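Local coordinates for DotI (Legionella pneumophila, PDB 3WZ4), which probably serves as an inner-membrane component of the type IVB secretion system, the piece here being its periplasmic domain, at residues Ala20-Asn25 against Phe134-Ala139. Sequence-based numbering, arbitrary orientation.
Sequences AAFTYN and FVVGPA
Ala21, on helix 7-21, meets the ring of Phe134. Its methyl CB lies 3.7 Å from Phe134 CZ, the far end of that ring. CB of Phe134 points toward Ala20-Asn25, and with CG anti to the backbone N (chi1 -165°) the ring carries CZ to the Ala21 methyl. Its ring also packs edge-to-face with Phe48, and its backbone N donates a hydrogen bond to Gln47 OE1. Ala21 O accepts a hydrogen bond from a hydroxyl of a bound 2-methyl-2,4-pentanediol, probably from the crystallisation liquor.

Phe22 comes next. A long helix laid against a curved antiparallel sheet is consistent with the NTF2-like clan to which the family belongs. Strand 129-138 is an outermost strand of that sheet. The Phe22 ring reaches it with CG anti to its own carbonyl carbon (chi1 -70°). Val136 approaches from the opposite direction and puts CG2 at the ring edge, in plane, 3.8 Å from Phe22 CZ. Val136 CG1 is slightly farther, 4.2 Å from the same CZ. Phe22 CE2 lies near the plane of the Phe134 ring, at its edge, 4.4 Å from Phe134 CE1. Ala70, Ile96 and Val98 of the inner strands also touch Phe22, which is buried.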
# COMPACT_ATOMS: atom_id res chain seq x y z
N ALA A 20 -0.53 -0.74 -5.85
CA ALA A 20 -1.65 0.17 -6.08
C ALA A 20 -1.40 1.53 -5.44
O ALA A 20 -1.75 2.56 -6.00
CB ALA A 20 -2.94 -0.45 -5.57
N ALA A 21 -0.81 1.52 -4.25
CA ALA A 21 -0.54 2.75 -3.52
C ALA A 21 0.44 3.67 -4.27
O ALA A 21 0.46 4.87 -4.04
CB ALA A 21 -0.01 2.44 -2.13
N PHE A 22 1.24 3.09 -5.16
CA PHE A 22 2.20 3.87 -5.92
C PHE A 22 1.88 3.88 -7.41
O PHE A 22 2.77 3.95 -8.25
CB PHE A 22 3.62 3.36 -5.68
CG PHE A 22 4.14 3.65 -4.30
CD1 PHE A 22 4.76 4.86 -4.02
CD2 PHE A 22 3.99 2.72 -3.28
CE1 PHE A 22 5.23 5.13 -2.75
CE2 PHE A 22 4.46 2.99 -2.01
CZ PHE A 22 5.08 4.20 -1.74
N THR A 23 0.59 3.80 -7.72
CA THR A 23 0.14 3.81 -9.11
C THR A 23 -0.94 4.87 -9.30
O THR A 23 -2.13 4.58 -9.18
CB THR A 23 -0.40 2.42 -9.54
OG1 THR A 23 0.60 1.42 -9.29
CG2 THR A 23 -0.75 2.41 -11.03
N TYR A 24 -0.51 6.09 -9.59
CA TYR A 24 -1.43 7.21 -9.77
C TYR A 24 -0.74 8.36 -10.51
O TYR A 24 0.45 8.26 -10.84
CB TYR A 24 -1.96 7.70 -8.42
CG TYR A 24 -0.90 8.35 -7.55
CD1 TYR A 24 -0.07 7.59 -6.74
CD2 TYR A 24 -0.74 9.73 -7.54
CE1 TYR A 24 0.90 8.19 -5.95
CE2 TYR A 24 0.22 10.34 -6.75
CZ TYR A 24 1.04 9.56 -5.96
OH TYR A 24 2.00 10.16 -5.17
N ASN A 25 -1.47 9.44 -10.76
CA ASN A 25 -0.90 10.58 -11.47
C ASN A 25 -1.62 11.90 -11.17
O ASN A 25 -2.63 11.91 -10.47
CB ASN A 25 -0.87 10.33 -12.98
CG ASN A 25 -2.25 10.06 -13.55
OD1 ASN A 25 -3.09 10.95 -13.62
ND2 ASN A 25 -2.48 8.82 -13.98
N PHE A 134 0.52 0.94 7.22
CA PHE A 134 1.23 1.01 5.96
C PHE A 134 2.47 1.88 6.16
O PHE A 134 2.37 3.09 6.34
CB PHE A 134 0.32 1.62 4.89
CG PHE A 134 0.80 1.42 3.48
CD1 PHE A 134 1.73 2.29 2.92
CD2 PHE A 134 0.32 0.38 2.71
CE1 PHE A 134 2.17 2.11 1.62
CE2 PHE A 134 0.75 0.19 1.41
CZ PHE A 134 1.67 1.06 0.87
N VAL A 135 3.64 1.25 6.15
CA VAL A 135 4.88 1.98 6.40
C VAL A 135 5.84 1.90 5.21
O VAL A 135 6.12 0.82 4.70
CB VAL A 135 5.58 1.49 7.67
CG1 VAL A 135 6.93 2.18 7.83
CG2 VAL A 135 4.70 1.74 8.89
N VAL A 136 6.33 3.06 4.78
CA VAL A 136 7.28 3.13 3.68
C VAL A 136 8.63 3.63 4.17
O VAL A 136 8.70 4.54 4.99
CB VAL A 136 6.77 4.06 2.56
CG1 VAL A 136 7.79 4.15 1.44
CG2 VAL A 136 5.42 3.58 2.03
N GLY A 137 9.70 3.03 3.66
CA GLY A 137 11.04 3.44 4.00
C GLY A 137 12.00 3.14 2.86
O GLY A 137 11.62 2.47 1.90
N PRO A 138 13.23 3.65 2.95
CA PRO A 138 14.24 3.41 1.92
C PRO A 138 14.93 2.06 2.08
O PRO A 138 14.70 1.37 3.08
CB PRO A 138 15.25 4.53 2.17
CG PRO A 138 15.18 4.74 3.65
CD PRO A 138 13.72 4.58 3.99
N ALA A 139 15.76 1.70 1.10
CA ALA A 139 16.57 0.49 1.16
C ALA A 139 15.93 -0.61 2.00
O ALA A 139 16.58 -1.59 2.37
CB ALA A 139 17.97 0.80 1.67